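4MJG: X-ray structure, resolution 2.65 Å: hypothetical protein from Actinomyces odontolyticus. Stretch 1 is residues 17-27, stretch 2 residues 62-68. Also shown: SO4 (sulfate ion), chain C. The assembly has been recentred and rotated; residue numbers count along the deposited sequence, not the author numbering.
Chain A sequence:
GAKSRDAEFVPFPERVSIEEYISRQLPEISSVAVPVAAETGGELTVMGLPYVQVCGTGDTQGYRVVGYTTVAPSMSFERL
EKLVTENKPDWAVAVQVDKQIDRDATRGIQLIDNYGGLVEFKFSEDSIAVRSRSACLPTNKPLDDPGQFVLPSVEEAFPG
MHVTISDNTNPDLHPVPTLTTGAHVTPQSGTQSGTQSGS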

# COMPACT_ATOMS: atom_id res chain seq x y z
N SER A 17 -7.99 -2.00 -16.35
CA SER A 17 -6.64 -2.30 -16.81
C SER A 17 -5.60 -1.82 -15.80
O SER A 17 -5.86 -0.90 -15.02
N ILE A 18 -4.44 -2.45 -15.83
CA ILE A 18 -3.31 -2.06 -14.98
C ILE A 18 -3.05 -0.55 -15.03
O ILE A 18 -2.80 0.07 -14.00
N GLU A 19 -3.13 0.03 -16.22
CA GLU A 19 -2.86 1.46 -16.41
C GLU A 19 -3.94 2.32 -15.77
O GLU A 19 -3.64 3.37 -15.19
N GLU A 20 -5.19 1.89 -15.87
CA GLU A 20 -6.32 2.58 -15.24
C GLU A 20 -6.19 2.51 -13.73
O GLU A 20 -6.52 3.48 -13.02
N TYR A 21 -5.72 1.37 -13.23
CA TYR A 21 -5.57 1.15 -11.80
C TYR A 21 -4.46 2.03 -11.23
O TYR A 21 -4.64 2.67 -10.19
N ILE A 22 -3.33 2.05 -11.92
CA ILE A 22 -2.21 2.91 -11.55
C ILE A 22 -2.65 4.37 -11.52
O ILE A 22 -2.33 5.11 -10.58
N SER A 23 -3.38 4.77 -12.55
CA SER A 23 -3.84 6.15 -12.70
C SER A 23 -4.86 6.58 -11.64
O SER A 23 -4.76 7.68 -11.09
N ARG A 24 -5.83 5.71 -11.33
CA ARG A 24 -7.02 6.11 -10.56
C ARG A 24 -7.23 5.45 -9.19
O ARG A 24 -7.79 6.08 -8.29
N GLN A 25 -6.80 4.21 -9.03
CA GLN A 25 -6.98 3.51 -7.76
C GLN A 25 -5.79 3.71 -6.83
O GLN A 25 -5.97 3.92 -5.63
N LEU A 26 -4.59 3.65 -7.38
CA LEU A 26 -3.37 3.66 -6.57
C LEU A 26 -3.29 4.86 -5.62
O LEU A 26 -2.95 4.69 -4.45
N PRO A 27 -3.63 6.07 -6.10
CA PRO A 27 -3.62 7.22 -5.18
C PRO A 27 -4.66 7.13 -4.05
O PRO A 27 -4.40 7.59 -2.93
N GLY A 62 -1.46 -11.19 -16.75
CA GLY A 62 -1.55 -9.75 -16.69
C GLY A 62 -0.46 -9.13 -15.84
O GLY A 62 0.68 -9.59 -15.84
N TYR A 63 -0.82 -8.07 -15.13
CA TYR A 63 0.12 -7.31 -14.33
C TYR A 63 -0.47 -6.94 -12.98
O TYR A 63 -1.67 -6.71 -12.84
N ARG A 64 0.42 -6.87 -11.99
CA ARG A 64 0.07 -6.58 -10.62
C ARG A 64 0.86 -5.35 -10.20
O ARG A 64 1.99 -5.17 -10.65
N VAL A 65 0.29 -4.51 -9.34
CA VAL A 65 1.01 -3.33 -8.86
C VAL A 65 1.18 -3.34 -7.34
O VAL A 65 0.21 -3.32 -6.58
N VAL A 66 2.45 -3.41 -6.92
CA VAL A 66 2.83 -3.21 -5.54
C VAL A 66 3.05 -1.71 -5.37
O VAL A 66 3.83 -1.11 -6.11
N GLY A 67 2.37 -1.11 -4.40
CA GLY A 67 2.44 0.34 -4.20
C GLY A 67 3.62 0.78 -3.36
O GLY A 67 4.53 -0.01 -3.07
N TYR A 68 3.62 2.05 -2.97
CA TYR A 68 4.62 2.57 -2.04
C TYR A 68 4.53 1.82 -0.74
O TYR A 68 3.46 1.36 -0.35

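A helix that begins at I18 lies along a strand that begins at G62, with the two segments running nearly parallel: their directions differ by 17° and their axes come within 9.2 Å. That alignment lets residues four apart on stretch 1 meet every second residue of stretch 2, and the nearest CA pairs show the beat: I18 with Y63, I22 with V65, L26 with G67. The side-chain contacts across it are apolar, and no hydrogen bond crosses, so shape carries the fit.

The central bump is V65. Its CA-to-CB bond points toward the helix, its chi1 is p, and four side chains close around it. Y21 takes CG1: its ring, set obliquely by chi1 t and chi2 near -90°, brings CD1 to 3.5 Å from V65 CG1, the tightest contact here. The other methyl, CG2, meets I22, whose CG1 lies 4.3 Å from V65 CG2, and L26, whose CD2 lies 4.1 Å from V65 CG2. I18 closes the pocket from the N-terminal side, with its CD1 4.0 Å from V65 CB. A small branched residue on the strand thus fills a hollow built from I18, Y21, I22 and L26.

I18 (chi1 t, chi2 p) points toward the strand and bridges two of its positions. While CD1 reaches V65, its CG1 sits 3.9 Å from Y63 CB, and CD1 also rests against the strand backbone, 4.2 Å from R64 C. Y63 starts toward the helix, but its m rotamer leads the ring away, so the base of the side chain makes the closest contact; the ring lies oblique to I18 CG2. I22 (m, t) leaves its backbone sideways, yet its end comes nearer the strand and contributes a modest patch.

At the far end the relief is reversed. L26 (t, p) is the bump, and G67 offers the hollow: L26 CD1 lies 4.1 Å from G67 CA. A CB built ideally on G67 would point toward stretch 1 and fall 3.4 Å from L26 CD1, a tight approach, so the absence of a side chain makes room for the leucine.

Polar groups are kept off this surface. S17 caps the helix, its OG accepting from E20 N at 3.2 Å, and E20 pairs with R24 in a salt bridge, R24 NE to E20 OE2 at 3.0 Å, though the hydrogen bond within it is weak. Neither E20 nor R24 touches the strand. On the strand, R64 and V66 alternate with the inward residues and point away. R64, extended through t, t and then m, holds a sulfate, probably from the crystallisation liquor: R64 NH1 donates to SO4 O2 at 3.1 Å and R64 NH2 to SO4 O4 at 3.1 Å, O4 lying at the edge of the guanidinium.

The rules read simply: keep the inward side apolar, let a compact valine sit among larger helix residues, and give the leucine a glycine to lean on.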

# COMPACT_ATOMS: atom_id res chain seq x y z
CB SER A 17 -6.36 -1.64 -18.17
OG SER A 17 -6.13 -0.25 -18.02
CB ILE A 18 -2.02 -2.85 -15.37
CG1 ILE A 18 -0.85 -2.47 -14.45
CG2 ILE A 18 -1.65 -2.63 -16.83
CD1 ILE A 18 -1.05 -2.85 -13.00
CB GLU A 19 -2.75 1.78 -17.90
CG GLU A 19 -1.55 1.12 -18.58
CD GLU A 19 -1.92 0.47 -19.91
OE1 GLU A 19 -2.73 -0.49 -19.91
OE2 GLU A 19 -1.39 0.93 -20.95
CB GLU A 20 -7.64 1.95 -15.69
CG GLU A 20 -8.91 2.57 -15.08
CD GLU A 20 -9.28 3.91 -15.68
OE1 GLU A 20 -8.53 4.45 -16.51
OE2 GLU A 20 -10.35 4.44 -15.30
CB TYR A 21 -5.26 -0.31 -11.53
CG TYR A 21 -5.44 -0.74 -10.10
CD1 TYR A 21 -4.40 -0.66 -9.18
CD2 TYR A 21 -6.65 -1.27 -9.67
CE1 TYR A 21 -4.56 -1.08 -7.87
CE2 TYR A 21 -6.82 -1.69 -8.36
CZ TYR A 21 -5.78 -1.59 -7.46
OH TYR A 21 -5.97 -2.02 -6.17
CB ILE A 22 -1.02 2.71 -12.51
CG1 ILE A 22 -0.35 1.36 -12.24
CG2 ILE A 22 -0.01 3.84 -12.36
CD1 ILE A 22 0.64 0.93 -13.29
CB SER A 23 -4.43 6.34 -14.09
OG SER A 23 -5.04 7.61 -14.21
CB ARG A 24 -8.25 5.94 -11.44
CG ARG A 24 -8.44 7.17 -12.32
CD ARG A 24 -9.23 6.95 -13.61
NE ARG A 24 -10.66 6.71 -13.41
CZ ARG A 24 -11.57 7.63 -13.06
NH1 ARG A 24 -11.23 8.90 -12.84
NH2 ARG A 24 -12.84 7.27 -12.93
CB GLN A 25 -7.20 2.02 -7.99
CG GLN A 25 -8.30 1.69 -8.99
CD GLN A 25 -9.60 2.40 -8.69
OE1 GLN A 25 -9.99 2.55 -7.53
NE2 GLN A 25 -10.29 2.85 -9.74
CB LEU A 26 -2.12 3.59 -7.47
CG LEU A 26 -0.80 3.17 -6.82
CD1 LEU A 26 -0.94 1.86 -6.06
CD2 LEU A 26 0.28 3.04 -7.88
CB PRO A 27 -3.92 8.40 -6.10
CG PRO A 27 -3.57 7.94 -7.47
CD PRO A 27 -3.93 6.49 -7.48
CB TYR A 63 0.54 -6.04 -15.06
CG TYR A 63 1.46 -6.27 -16.23
CD1 TYR A 63 2.78 -6.67 -16.03
CD2 TYR A 63 1.02 -6.08 -17.53
CE1 TYR A 63 3.63 -6.87 -17.10
CE2 TYR A 63 1.87 -6.28 -18.61
CZ TYR A 63 3.18 -6.67 -18.38
OH TYR A 63 4.03 -6.86 -19.44
CB ARG A 64 0.48 -7.76 -9.75
CG ARG A 64 0.03 -7.68 -8.31
CD ARG A 64 0.67 -8.78 -7.47
NE ARG A 64 0.49 -10.11 -8.04
CZ ARG A 64 -0.65 -10.80 -8.03
NH1 ARG A 64 -1.76 -10.29 -7.50
NH2 ARG A 64 -0.69 -12.01 -8.58
CB VAL A 65 0.38 -2.01 -9.37
CG1 VAL A 65 -1.07 -1.86 -8.94
CG2 VAL A 65 1.20 -0.82 -8.91
CB VAL A 66 4.14 -3.95 -5.20
CG1 VAL A 66 4.62 -3.61 -3.80
CG2 VAL A 66 3.97 -5.46 -5.37
CB TYR A 68 4.40 4.06 -1.77
CG TYR A 68 4.92 4.96 -2.86
CD1 TYR A 68 6.22 5.45 -2.84
CD2 TYR A 68 4.10 5.35 -3.90
CE1 TYR A 68 6.70 6.29 -3.83
CE2 TYR A 68 4.56 6.18 -4.90
CZ TYR A 68 5.86 6.64 -4.85
OH TYR A 68 6.32 7.47 -5.85
S SO4 C . -4.80 -12.40 -7.82
O1 SO4 C . -5.62 -11.41 -8.56
O2 SO4 C . -4.32 -11.84 -6.54
O3 SO4 C . -5.63 -13.59 -7.53
O4 SO4 C . -3.65 -12.79 -8.66